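Aldo-keto reductase family 1 member C1 (Caenorhabditis elegans, PDB 1QWK) probably reduces aldehydes such as aldoses to alcohols with NADPH, as an (alpha/beta)8-barrel member of the aldo-keto reductase family. Local coordinates at residues Leu10-Glu15 against Pro170-Gln175; Asp231-Ala236 against Leu289-Asn294; Ser124-Ser129 against Thr305-Asp310; Thr33-Ala38 against Lys63-Glu68; Thr244-Leu249 against Lys271-Val276. All blocks are in the same frame, centred on the assembly; numbering follows the deposited sequence.

Contact 1. Residues Leu10-Glu15 against Pro170-Gln175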
# COMPACT_ATOMS: atom_id res chain seq x y z
N LEU A 10 11.61 10.55 1.95
CA LEU A 10 10.99 10.51 3.28
C LEU A 10 11.68 11.56 4.17
O LEU A 10 12.77 12.03 3.86
CB LEU A 10 11.13 9.11 3.89
CG LEU A 10 10.53 7.97 3.06
CD1 LEU A 10 10.63 6.66 3.83
CD2 LEU A 10 9.07 8.28 2.74
N SER A 11 11.04 11.91 5.29
CA SER A 11 11.59 12.93 6.18
C SER A 11 12.99 12.64 6.74
O SER A 11 13.69 13.56 7.16
CB SER A 11 10.62 13.22 7.34
OG SER A 11 10.48 12.11 8.20
N ASN A 12 13.40 11.37 6.73
CA ASN A 12 14.72 11.02 7.23
C ASN A 12 15.73 10.83 6.10
O ASN A 12 16.84 10.34 6.32
CB ASN A 12 14.65 9.75 8.09
CG ASN A 12 14.24 8.53 7.30
OD1 ASN A 12 13.77 8.64 6.17
ND2 ASN A 12 14.40 7.35 7.90
N GLY A 13 15.35 11.23 4.89
CA GLY A 13 16.24 11.13 3.75
C GLY A 13 16.13 9.88 2.90
O GLY A 13 16.67 9.84 1.79
N VAL A 14 15.45 8.86 3.40
CA VAL A 14 15.27 7.62 2.66
C VAL A 14 14.41 7.84 1.42
O VAL A 14 13.36 8.48 1.50
CB VAL A 14 14.62 6.54 3.55
CG1 VAL A 14 14.26 5.32 2.71
CG2 VAL A 14 15.56 6.16 4.67
N GLU A 15 14.87 7.33 0.28
CA GLU A 15 14.13 7.45 -0.98
C GLU A 15 13.21 6.25 -1.19
O GLU A 15 13.67 5.11 -1.19
CB GLU A 15 15.12 7.55 -2.14
CG GLU A 15 15.86 8.88 -2.22
CD GLU A 15 15.09 9.94 -2.99
OE1 GLU A 15 13.96 10.28 -2.57
OE2 GLU A 15 15.61 10.43 -4.01
N PRO A 170 9.76 10.29 14.01
CA PRO A 170 8.54 10.72 13.31
C PRO A 170 7.94 9.60 12.48
O PRO A 170 8.62 8.64 12.12
CB PRO A 170 9.03 11.87 12.44
CG PRO A 170 10.15 12.46 13.25
CD PRO A 170 10.88 11.21 13.73
N VAL A 171 6.64 9.70 12.19
CA VAL A 171 5.98 8.72 11.35
C VAL A 171 6.46 9.10 9.94
O VAL A 171 6.24 10.23 9.50
CB VAL A 171 4.45 8.85 11.44
CG1 VAL A 171 3.78 7.95 10.41
CG2 VAL A 171 3.99 8.47 12.85
N HIS A 172 7.11 8.18 9.23
CA HIS A 172 7.64 8.47 7.90
C HIS A 172 6.66 8.24 6.76
O HIS A 172 6.78 8.85 5.70
CB HIS A 172 8.90 7.63 7.61
CG HIS A 172 9.97 7.74 8.66
ND1 HIS A 172 10.55 8.94 9.01
CD2 HIS A 172 10.58 6.79 9.41
CE1 HIS A 172 11.48 8.72 9.92
NE2 HIS A 172 11.51 7.43 10.19
N ASN A 173 5.69 7.35 6.97
CA ASN A 173 4.73 7.02 5.93
C ASN A 173 3.38 6.56 6.49
O ASN A 173 3.31 6.01 7.59
CB ASN A 173 5.34 5.92 5.03
CG ASN A 173 4.34 5.33 4.03
OD1 ASN A 173 3.75 4.27 4.27
ND2 ASN A 173 4.18 6.00 2.90
N SER A 174 2.32 6.82 5.73
CA SER A 174 0.97 6.40 6.08
C SER A 174 0.40 5.74 4.83
O SER A 174 0.33 6.35 3.77
CB SER A 174 0.10 7.61 6.45
OG SER A 174 -1.27 7.24 6.52
N GLN A 175 0.00 4.48 4.97
CA GLN A 175 -0.56 3.73 3.85
C GLN A 175 -2.05 3.56 4.09
O GLN A 175 -2.47 2.95 5.08
CB GLN A 175 0.10 2.36 3.72
CG GLN A 175 -0.37 1.59 2.49
CD GLN A 175 0.34 0.26 2.29
OE1 GLN A 175 1.58 0.20 2.27
NE2 GLN A 175 -0.43 -0.80 2.12
O HOH W 1 8.25 11.22 5.49
O HOH W 2 7.77 12.56 8.90
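The tip of the N-terminal hairpin, between strands 7-9 and 15-17, brings Ser11 and Asn12 onto the ring of His172, just ahead of barrel strand 173-177. His172 ND1 donates to Ser11 OG across 3.3 Å with an N-H...O angle of 158°. OG is 2° out of the imidazole plane, so it meets the ring at its edge. Asn12 instead comes over a face: ND2 is 3.7 Å from His172 NE2, displaced toward the rim, with amide and ring planes 24° apart in a stack. Pro170 O lies over the centre of the opposite face. The hydrogen bonds of ND2 go to Tyr142 OH and Lys148 O, while Asn12 OD1 accepts from Val14 N at 3.2 Å in an Asx turn; both ends of the amide are thus tied. Ser11 gains two water links: its N reaches His172 O through one, its OG reaches Val171 O through the other. Leu10 CD2 packs 3.8 Å from His172 O. Gly13 N bonds to Leu10 O and Leu10 N to Val14 O, so the type I turn Leu10-Gly13 has a G1 bulge at Gly13, with positive phi. The whole typifies the aldo-keto reductase hairpin closing the N-terminal end of the barrel.

Contact 2. Residues Asp231-Ala236 against Leu289-Asn294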
# COMPACT_ATOMS: atom_id res chain seq x y z
N ASP A 231 -15.68 5.73 -14.72
CA ASP A 231 -16.07 7.13 -14.56
C ASP A 231 -15.99 7.82 -15.92
O ASP A 231 -15.01 7.64 -16.65
CB ASP A 231 -15.13 7.84 -13.58
CG ASP A 231 -15.45 9.31 -13.42
OD1 ASP A 231 -16.30 9.66 -12.57
OD2 ASP A 231 -14.87 10.13 -14.16
N GLN A 232 -17.01 8.60 -16.26
CA GLN A 232 -17.05 9.28 -17.56
C GLN A 232 -15.84 10.17 -17.80
O GLN A 232 -15.29 10.19 -18.90
CB GLN A 232 -18.33 10.11 -17.68
CG GLN A 232 -18.60 10.63 -19.09
CD GLN A 232 -17.82 11.90 -19.44
OE1 GLN A 232 -17.72 12.28 -20.61
NE2 GLN A 232 -17.27 12.55 -18.42
N ASN A 233 -15.43 10.92 -16.78
CA ASN A 233 -14.29 11.81 -16.91
C ASN A 233 -12.99 11.02 -17.07
O ASN A 233 -12.09 11.43 -17.79
CB ASN A 233 -14.22 12.75 -15.71
CG ASN A 233 -15.40 13.71 -15.67
OD1 ASN A 233 -15.96 13.98 -14.60
ND2 ASN A 233 -15.78 14.24 -16.82
N VAL A 234 -12.90 9.88 -16.38
CA VAL A 234 -11.72 9.03 -16.49
C VAL A 234 -11.60 8.48 -17.92
O VAL A 234 -10.53 8.55 -18.54
CB VAL A 234 -11.78 7.84 -15.50
CG1 VAL A 234 -10.66 6.84 -15.82
CG2 VAL A 234 -11.63 8.35 -14.07
N LEU A 235 -12.71 7.95 -18.44
CA LEU A 235 -12.74 7.41 -19.79
C LEU A 235 -12.41 8.48 -20.83
O LEU A 235 -11.73 8.21 -21.82
CB LEU A 235 -14.11 6.80 -20.08
CG LEU A 235 -14.52 5.62 -19.19
CD1 LEU A 235 -15.94 5.18 -19.52
CD2 LEU A 235 -13.54 4.47 -19.38
N ALA A 236 -12.90 9.69 -20.60
CA ALA A 236 -12.66 10.81 -21.51
C ALA A 236 -11.18 11.19 -21.52
O ALA A 236 -10.60 11.43 -22.57
CB ALA A 236 -13.50 12.01 -21.10
N LEU A 289 -11.57 15.20 -12.96
CA LEU A 289 -11.79 13.82 -12.56
C LEU A 289 -12.56 13.71 -11.25
O LEU A 289 -13.27 12.73 -11.04
CB LEU A 289 -10.46 13.07 -12.43
CG LEU A 289 -9.63 12.84 -13.70
CD1 LEU A 289 -8.36 12.10 -13.33
CD2 LEU A 289 -10.43 12.05 -14.73
N GLU A 290 -12.42 14.70 -10.38
CA GLU A 290 -13.11 14.67 -9.10
C GLU A 290 -14.51 15.29 -9.12
O GLU A 290 -15.17 15.34 -8.09
CB GLU A 290 -12.26 15.39 -8.04
CG GLU A 290 -10.83 14.89 -7.94
CD GLU A 290 -10.02 15.64 -6.90
OE1 GLU A 290 -10.21 16.87 -6.76
OE2 GLU A 290 -9.17 15.01 -6.23
N GLU A 291 -14.97 15.73 -10.29
CA GLU A 291 -16.28 16.36 -10.36
C GLU A 291 -17.47 15.49 -9.96
O GLU A 291 -18.47 16.01 -9.45
CB GLU A 291 -16.52 16.94 -11.76
CG GLU A 291 -17.13 15.97 -12.76
CD GLU A 291 -17.62 16.66 -14.02
OE1 GLU A 291 -18.21 15.97 -14.88
OE2 GLU A 291 -17.42 17.89 -14.15
N SER A 292 -17.39 14.18 -10.16
CA SER A 292 -18.50 13.30 -9.80
C SER A 292 -18.76 13.36 -8.30
O SER A 292 -19.88 13.10 -7.84
CB SER A 292 -18.21 11.85 -10.21
OG SER A 292 -17.53 11.15 -9.17
N LYS A 293 -17.73 13.70 -7.54
CA LYS A 293 -17.81 13.80 -6.08
C LYS A 293 -18.08 12.46 -5.39
O LYS A 293 -18.34 12.42 -4.19
CB LYS A 293 -18.90 14.81 -5.69
CG LYS A 293 -18.67 16.22 -6.22
CD LYS A 293 -17.44 16.87 -5.59
CE LYS A 293 -17.20 18.27 -6.16
NZ LYS A 293 -16.05 18.95 -5.52
N ASN A 294 -18.01 11.37 -6.14
CA ASN A 294 -18.23 10.05 -5.55
C ASN A 294 -17.16 9.77 -4.51
O ASN A 294 -15.97 9.94 -4.77
CB ASN A 294 -18.19 8.95 -6.61
CG ASN A 294 -19.48 8.86 -7.40
OD1 ASN A 294 -20.55 8.69 -6.83
ND2 ASN A 294 -19.38 8.96 -8.72
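Leu289 points its CD2 branch into the first turn of helix 232-241, and this methyl meets Asn233 and Val234 together. The side chains of Leu289 and Val234 lie at about a right angle, with CD2 of Leu289 3.9 Å from CG2 of Val234. The same CD2 is 3.5 Å from Asn233 O and 4.0 Å from Asn233 CB, so it rests on backbone as well as side chain. Beyond CB, the Asn233 amide crosses Glu291 at about a right angle, its plane turned 70° from the carboxylate. Glu291 CG starts between its own backbone N and carbonyl carbon (chi1 88°), with the chain extended from there toward the helix. Helices 232-241 and 283-289 match in chain position the two extra helices that aldo-keto reductases add outside the eight-fold barrel, one after the seventh strand and one after the last barrel helix; here the start of the first meets the end of the second. Asp231 N-caps the first: OD2 accepts from Val234 N at 3.0 Å through its anti lone pair, and more weakly from Asn233 N. The other oxygen, OD1, faces Ser292 CB at 3.7 Å and is hydrogen-bonded to Tyr181 OH. Ser292 OG in turn accepts from Asn294 N at 3.1 Å, closing an ST turn, while Val234 continues inward to Leu249 and Leu289 to Val248 on helix 245-255.

Contact 3. Residues Ser124-Ser129 against Thr305-Asp310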
# COMPACT_ATOMS: atom_id res chain seq x y z
N SER A 124 -9.54 -13.15 19.04
CA SER A 124 -10.77 -13.41 19.77
C SER A 124 -10.91 -12.40 20.91
O SER A 124 -11.94 -12.34 21.57
CB SER A 124 -10.77 -14.83 20.34
OG SER A 124 -9.68 -15.02 21.22
N GLU A 125 -9.86 -11.61 21.14
CA GLU A 125 -9.89 -10.62 22.20
C GLU A 125 -9.15 -9.35 21.83
O GLU A 125 -8.10 -9.40 21.18
CB GLU A 125 -9.30 -11.20 23.49
CG GLU A 125 -10.20 -12.23 24.17
CD GLU A 125 -9.53 -12.91 25.35
OE1 GLU A 125 -8.70 -12.28 26.02
OE2 GLU A 125 -9.87 -14.09 25.61
N HIS A 126 -9.71 -8.21 22.21
CA HIS A 126 -9.09 -6.92 21.94
C HIS A 126 -8.01 -6.67 22.98
O HIS A 126 -8.13 -7.08 24.13
CB HIS A 126 -10.13 -5.79 22.05
CG HIS A 126 -11.25 -5.89 21.06
ND1 HIS A 126 -12.44 -5.22 21.22
CD2 HIS A 126 -11.34 -6.56 19.89
CE1 HIS A 126 -13.22 -5.47 20.19
NE2 HIS A 126 -12.58 -6.27 19.37
N ILE A 127 -6.94 -6.01 22.56
CA ILE A 127 -5.88 -5.64 23.49
C ILE A 127 -5.86 -4.12 23.39
O ILE A 127 -5.48 -3.56 22.36
CB ILE A 127 -4.51 -6.22 23.09
CG1 ILE A 127 -4.54 -7.75 23.20
CG2 ILE A 127 -3.42 -5.67 24.02
CD1 ILE A 127 -3.22 -8.42 22.87
N ALA A 128 -6.30 -3.47 24.46
CA ALA A 128 -6.39 -2.02 24.51
C ALA A 128 -5.05 -1.32 24.71
O ALA A 128 -4.87 -0.59 25.68
CB ALA A 128 -7.36 -1.60 25.61
N SER A 129 -4.13 -1.54 23.79
CA SER A 129 -2.82 -0.90 23.86
C SER A 129 -2.90 0.40 23.06
O SER A 129 -3.06 0.39 21.84
CB SER A 129 -1.75 -1.82 23.27
OG SER A 129 -0.46 -1.27 23.46
N THR A 305 -14.28 -3.02 14.73
CA THR A 305 -15.48 -2.51 15.40
C THR A 305 -15.49 -2.83 16.90
O THR A 305 -15.34 -3.99 17.29
CB THR A 305 -16.76 -3.11 14.75
OG1 THR A 305 -16.75 -2.85 13.35
CG2 THR A 305 -18.01 -2.49 15.36
N GLY A 306 -15.66 -1.81 17.73
CA GLY A 306 -15.69 -2.02 19.16
C GLY A 306 -14.35 -1.89 19.87
O GLY A 306 -14.29 -1.78 21.09
N HIS A 307 -13.27 -1.90 19.10
CA HIS A 307 -11.94 -1.78 19.66
C HIS A 307 -11.72 -0.31 20.02
O HIS A 307 -12.09 0.57 19.25
CB HIS A 307 -10.90 -2.25 18.64
CG HIS A 307 -9.54 -2.46 19.21
ND1 HIS A 307 -8.75 -1.41 19.65
CD2 HIS A 307 -8.81 -3.58 19.39
CE1 HIS A 307 -7.59 -1.89 20.08
NE2 HIS A 307 -7.60 -3.20 19.93
N PRO A 308 -11.11 -0.04 21.18
CA PRO A 308 -10.87 1.35 21.58
C PRO A 308 -10.03 2.16 20.59
O PRO A 308 -10.10 3.38 20.57
CB PRO A 308 -10.21 1.21 22.96
CG PRO A 308 -9.57 -0.14 22.91
CD PRO A 308 -10.59 -0.99 22.19
N GLU A 309 -9.23 1.48 19.77
CA GLU A 309 -8.43 2.18 18.78
C GLU A 309 -8.94 1.95 17.35
O GLU A 309 -8.16 1.96 16.39
CB GLU A 309 -6.95 1.79 18.89
CG GLU A 309 -6.28 2.24 20.20
CD GLU A 309 -5.94 3.73 20.24
OE1 GLU A 309 -6.46 4.51 19.40
OE2 GLU A 309 -5.15 4.14 21.12
N ASP A 310 -10.24 1.75 17.21
CA ASP A 310 -10.84 1.57 15.88
C ASP A 310 -10.70 2.91 15.17
O ASP A 310 -11.33 3.90 15.55
CB ASP A 310 -12.32 1.19 16.01
CG ASP A 310 -13.03 1.12 14.67
OD1 ASP A 310 -12.34 1.22 13.63
OD2 ASP A 310 -14.26 0.95 14.66
O HOH W 3 -14.23 -6.41 17.28
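His126 and His307 form the first shell, sliding past each other in opposite directions. The CB of His307 sits over one face of the His126 ring, 4.2 Å from its centroid and 7° off the normal, a CH-pi contact. The two rings are oblique, their planes at 48°, and the closest side-chain approach is His126 CB to His307 CD2 at 3.7 Å. Ala128 CB touches Pro308 CG at 3.8 Å. His307 NE2 gives a weak hydrogen bond to Ile127 O, 3.2 Å long and bent to 123°; its stronger partner is Ala118 O, on the strand that pairs with 126-127. A water extends the contact at the other end, lying in the plane of the His126 ring at its edge, 2.7 Å from NE2, and donating to Thr305 O. Segment 124-129 carries the second strand of a small hairpin, paired with 118-119, in the long loop after barrel strand 110-113; 305-310 belongs to the C-terminal tail. In aldo-keto reductases the corresponding loops border the active-site mouth, but this contact lies away from the predicted catalytic residues. The second shell fixes the orientation of the His307 ring. Glu309 N donates to His307 ND1 at 2.9 Å, in the ring plane, so ND1 acts as acceptor and NE2 as donor, consistent with a neutral imidazole protonated at NE2. Glu309 N is presented by the type I turn His307-Asp310. Farther out, Glu309 OE2 forms a salt bridge with Arg162 and accepts from Val131 N, joining the tail to the start of helix 131-143, while Phe119 meets the His126 ring with planes nearly perpendicular.

Contact 4. Residues Thr33-Ala38 against Lys63-Glu68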
# COMPACT_ATOMS: atom_id res chain seq x y z
N THR A 33 6.37 -15.28 -9.32
CA THR A 33 6.33 -14.87 -10.72
C THR A 33 6.01 -13.38 -10.84
O THR A 33 6.56 -12.69 -11.69
CB THR A 33 5.25 -15.66 -11.50
OG1 THR A 33 5.51 -17.06 -11.39
CG2 THR A 33 5.25 -15.25 -12.96
N ALA A 34 5.12 -12.90 -9.97
CA ALA A 34 4.73 -11.50 -9.98
C ALA A 34 5.90 -10.58 -9.62
O ALA A 34 6.13 -9.57 -10.27
CB ALA A 34 3.57 -11.28 -9.02
N VAL A 35 6.63 -10.95 -8.57
CA VAL A 35 7.76 -10.14 -8.13
C VAL A 35 8.84 -10.06 -9.21
O VAL A 35 9.31 -8.97 -9.54
CB VAL A 35 8.38 -10.70 -6.82
CG1 VAL A 35 9.69 -9.98 -6.51
CG2 VAL A 35 7.41 -10.51 -5.67
N LYS A 36 9.22 -11.20 -9.77
CA LYS A 36 10.25 -11.22 -10.81
C LYS A 36 9.83 -10.44 -12.05
O LYS A 36 10.64 -9.74 -12.66
CB LYS A 36 10.61 -12.66 -11.17
CG LYS A 36 11.09 -13.46 -9.98
CD LYS A 36 11.58 -14.85 -10.36
CE LYS A 36 12.89 -14.80 -11.12
NZ LYS A 36 13.36 -16.17 -11.48
N THR A 37 8.56 -10.56 -12.42
CA THR A 37 8.05 -9.84 -13.59
C THR A 37 8.10 -8.34 -13.34
O THR A 37 8.51 -7.56 -14.20
CB THR A 37 6.60 -10.25 -13.90
OG1 THR A 37 6.55 -11.65 -14.22
CG2 THR A 37 6.07 -9.45 -15.09
N ALA A 38 7.68 -7.94 -12.15
CA ALA A 38 7.65 -6.53 -11.78
C ALA A 38 9.05 -5.92 -11.76
O ALA A 38 9.28 -4.85 -12.32
CB ALA A 38 6.99 -6.35 -10.42
N LYS A 63 15.86 -13.58 -3.72
CA LYS A 63 17.09 -14.35 -3.77
C LYS A 63 17.43 -14.69 -5.23
O LYS A 63 18.56 -14.50 -5.66
CB LYS A 63 16.93 -15.64 -2.95
CG LYS A 63 18.23 -16.35 -2.64
CD LYS A 63 17.99 -17.60 -1.80
CE LYS A 63 19.28 -18.15 -1.20
NZ LYS A 63 20.27 -18.53 -2.24
N GLU A 64 16.44 -15.17 -5.97
CA GLU A 64 16.64 -15.52 -7.37
C GLU A 64 17.03 -14.31 -8.21
O GLU A 64 17.91 -14.40 -9.07
CB GLU A 64 15.36 -16.15 -7.95
CG GLU A 64 15.13 -17.60 -7.52
CD GLU A 64 13.79 -18.14 -7.98
OE1 GLU A 64 13.43 -17.94 -9.15
OE2 GLU A 64 13.10 -18.79 -7.16
N LEU A 65 16.39 -13.17 -7.95
CA LEU A 65 16.70 -11.95 -8.67
C LEU A 65 18.15 -11.53 -8.46
O LEU A 65 18.83 -11.11 -9.40
CB LEU A 65 15.77 -10.81 -8.22
CG LEU A 65 14.33 -10.87 -8.72
CD1 LEU A 65 13.48 -9.85 -7.96
CD2 LEU A 65 14.28 -10.59 -10.21
N LEU A 66 18.63 -11.66 -7.22
CA LEU A 66 20.00 -11.30 -6.89
C LEU A 66 21.00 -12.23 -7.57
O LEU A 66 22.01 -11.79 -8.11
CB LEU A 66 20.21 -11.33 -5.37
CG LEU A 66 19.40 -10.32 -4.55
CD1 LEU A 66 19.65 -10.55 -3.07
CD2 LEU A 66 19.78 -8.91 -4.94
N GLU A 67 20.71 -13.53 -7.55
CA GLU A 67 21.58 -14.52 -8.17
C GLU A 67 21.63 -14.35 -9.69
O GLU A 67 22.66 -14.60 -10.32
CB GLU A 67 21.12 -15.94 -7.83
CG GLU A 67 21.08 -16.22 -6.33
CD GLU A 67 20.69 -17.66 -6.02
OE1 GLU A 67 19.65 -18.13 -6.53
OE2 GLU A 67 21.43 -18.32 -5.26
N GLU A 68 20.51 -13.91 -10.27
CA GLU A 68 20.43 -13.70 -11.71
C GLU A 68 21.12 -12.40 -12.12
O GLU A 68 21.34 -12.15 -13.30
CB GLU A 68 18.96 -13.67 -12.15
CG GLU A 68 18.29 -15.03 -12.16
CD GLU A 68 16.78 -14.93 -12.30
OE1 GLU A 68 16.31 -14.22 -13.22
OE2 GLU A 68 16.07 -15.58 -11.51
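Lys36 reaches from helix 28-41 to Glu64 and Glu68 on helix 55-68, the first two outer helices of the (alpha/beta)8 barrel. The short segments run with a signed crossing angle of -38° and axes 10.6 Å apart. At the base of the side chain, CB and CG of Lys36 both lie 4.3 Å from Leu65 CD2. CD then comes to 3.8 Å from Glu64 OE1. A bend at chi3 (71°) turns CE aside, bringing it to 3.3 Å from Glu68 OE2. At the tip, NZ forms salt bridges to both acids, each Glu side chain crossing the lysine at about a right angle. Glu64 and Glu68 are one helical turn apart, so one ammonium ties two successive turns and probably offsets the repulsion of their like charges. Beneath this network, Leu65 also sends its other branch, CD1, to Val35 CG1 at 4.1 Å, and Val35 continues inward to Leu21 on the first barrel strand. The two carboxylates are gripped differently. Lys36 NZ meets Glu64 OE1 at 2.9 Å on the anti side, 17° out of the carboxylate plane. Lys36 NZ meets Glu68 OE2 at 2.8 Å, through the syn lone pair of that oxygen.

Contact 5. Residues Thr244-Leu249 against Lys271-Val276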
# COMPACT_ATOMS: atom_id res chain seq x y z
N THR A 244 -4.71 4.07 -20.85
CA THR A 244 -5.84 3.25 -20.42
C THR A 244 -6.44 3.86 -19.16
O THR A 244 -5.78 4.64 -18.46
CB THR A 244 -5.42 1.80 -20.08
OG1 THR A 244 -4.63 1.80 -18.89
CG2 THR A 244 -4.59 1.21 -21.22
N PRO A 245 -7.71 3.53 -18.87
CA PRO A 245 -8.38 4.06 -17.68
C PRO A 245 -7.58 3.77 -16.41
O PRO A 245 -7.49 4.62 -15.52
CB PRO A 245 -9.72 3.32 -17.70
CG PRO A 245 -10.00 3.25 -19.18
CD PRO A 245 -8.66 2.83 -19.75
N ALA A 246 -7.01 2.57 -16.33
CA ALA A 246 -6.21 2.20 -15.17
C ALA A 246 -4.99 3.11 -15.03
O ALA A 246 -4.67 3.58 -13.94
CB ALA A 246 -5.77 0.74 -15.27
N GLN A 247 -4.31 3.36 -16.14
CA GLN A 247 -3.13 4.22 -16.09
C GLN A 247 -3.52 5.63 -15.65
O GLN A 247 -2.76 6.30 -14.95
CB GLN A 247 -2.43 4.23 -17.45
CG GLN A 247 -1.98 2.83 -17.84
CD GLN A 247 -1.47 2.73 -19.26
OE1 GLN A 247 -1.97 3.40 -20.17
NE2 GLN A 247 -0.48 1.87 -19.47
N VAL A 248 -4.71 6.08 -16.03
CA VAL A 248 -5.17 7.40 -15.64
C VAL A 248 -5.43 7.43 -14.13
O VAL A 248 -5.08 8.40 -13.45
CB VAL A 248 -6.46 7.79 -16.41
CG1 VAL A 248 -7.05 9.07 -15.84
CG2 VAL A 248 -6.14 7.98 -17.89
N LEU A 249 -6.04 6.37 -13.59
CA LEU A 249 -6.31 6.32 -12.15
C LEU A 249 -5.01 6.30 -11.34
O LEU A 249 -4.92 6.90 -10.27
CB LEU A 249 -7.14 5.08 -11.80
CG LEU A 249 -8.60 5.10 -12.28
CD1 LEU A 249 -9.28 3.81 -11.87
CD2 LEU A 249 -9.33 6.30 -11.68
N LYS A 271 2.77 -5.02 -16.23
CA LYS A 271 3.51 -4.20 -17.18
C LYS A 271 2.72 -2.95 -17.53
O LYS A 271 3.28 -1.86 -17.65
CB LYS A 271 3.81 -4.99 -18.45
CG LYS A 271 4.83 -6.11 -18.26
CD LYS A 271 5.06 -6.84 -19.57
CE LYS A 271 6.10 -7.95 -19.43
NZ LYS A 271 6.25 -8.69 -20.72
N GLU A 272 1.41 -3.10 -17.69
CA GLU A 272 0.53 -1.98 -18.02
C GLU A 272 0.55 -0.90 -16.94
O GLU A 272 0.67 0.28 -17.24
CB GLU A 272 -0.91 -2.47 -18.20
CG GLU A 272 -1.87 -1.39 -18.70
CD GLU A 272 -3.33 -1.78 -18.52
OE1 GLU A 272 -3.67 -2.96 -18.76
OE2 GLU A 272 -4.14 -0.90 -18.16
N ASN A 273 0.44 -1.32 -15.68
CA ASN A 273 0.41 -0.37 -14.57
C ASN A 273 1.70 0.44 -14.41
O ASN A 273 1.69 1.50 -13.79
CB ASN A 273 0.10 -1.10 -13.25
CG ASN A 273 -1.27 -1.76 -13.25
OD1 ASN A 273 -2.18 -1.34 -13.96
ND2 ASN A 273 -1.42 -2.80 -12.44
N PHE A 274 2.81 -0.06 -14.96
CA PHE A 274 4.08 0.65 -14.85
C PHE A 274 4.24 1.75 -15.89
O PHE A 274 5.07 2.65 -15.74
CB PHE A 274 5.25 -0.34 -14.99
CG PHE A 274 6.58 0.23 -14.58
CD1 PHE A 274 6.87 0.47 -13.23
CD2 PHE A 274 7.55 0.54 -15.53
CE1 PHE A 274 8.09 1.01 -12.84
CE2 PHE A 274 8.78 1.08 -15.15
CZ PHE A 274 9.05 1.31 -13.80
N GLU A 275 3.44 1.68 -16.95
CA GLU A 275 3.51 2.68 -18.02
C GLU A 275 2.71 3.94 -17.71
O GLU A 275 1.76 4.27 -18.42
CB GLU A 275 3.01 2.06 -19.33
CG GLU A 275 3.81 0.84 -19.75
CD GLU A 275 5.28 1.17 -19.99
OE1 GLU A 275 5.57 1.98 -20.90
OE2 GLU A 275 6.14 0.62 -19.27
N VAL A 276 3.12 4.64 -16.67
CA VAL A 276 2.42 5.85 -16.27
C VAL A 276 3.37 7.03 -16.10
O VAL A 276 3.04 8.02 -15.45
CB VAL A 276 1.66 5.63 -14.95
CG1 VAL A 276 0.61 4.53 -15.13
CG2 VAL A 276 2.64 5.23 -13.85
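Gln247 lays its extended side chain across the C-terminal side of helix 267-274, overlapping Glu272, Glu275 and Val276. Near its base, CB packs 3.8 Å from Val276 CG1. At its tip, NE2 donates to Glu272 O over 3.0 Å in an almost straight bond, 178° at the hydrogen. The acceptor lies in the Gln247 amide plane, while NE2 is tilted 29° from the carbonyl plane of Glu272. Glu275 N reaches that same oxygen from the opposite face, so the carbonyl is held by two donors. The amide is fixed from its other end as well: OE1 of Gln247 accepts from Thr244 N at 2.9 Å, and Thr244 OG1 accepts from Gln247 N at 3.2 Å, the reciprocal pair of a capping box. Thr244 thus N-caps helix 245-255, the barrel helix that precedes 267-274 in the chain. Its hydroxyl meets Glu272 tip to tip, donating to OE2 at 2.8 Å on the anti side, 30° out of the carboxylate plane. Ala246 CB lies 3.7 Å from the same oxygen. Nearby, Lys243 NZ bonds to Glu275 O and Arg251 NH1 to Val276 O, adding donors to the backbone that follows Phe274. With OG1 accepting from Gln247 N and donating to Glu272 OE2, the start of one helix is linked to a carboxylate of the next, and the dipole of helix 245-255 would probably help to keep Glu272 ionised.

Overall arrangement
The contacts are spread round one eight-stranded parallel barrel, with 2 and 5 on the same side. Contact 1 lies at its N-terminal end, where the hairpin meets the loop leading into strand 173-177. Contacts 4 and 5 join neighbouring outer helices, the first and last pairs in barrel order; their nearest atoms are about 5 Å apart, so they flank the place where the barrel closes. Contact 2, from the extra helices, touches contact 5 through Leu235 and Pro245; contact 5 falls between its segments in sequence. Contact 3 lies across the chain's centre from contacts 4 and 5, with centres 38 to 39 Å away. Contacts 1 and 3 alternate along the chain, linking distant sequence.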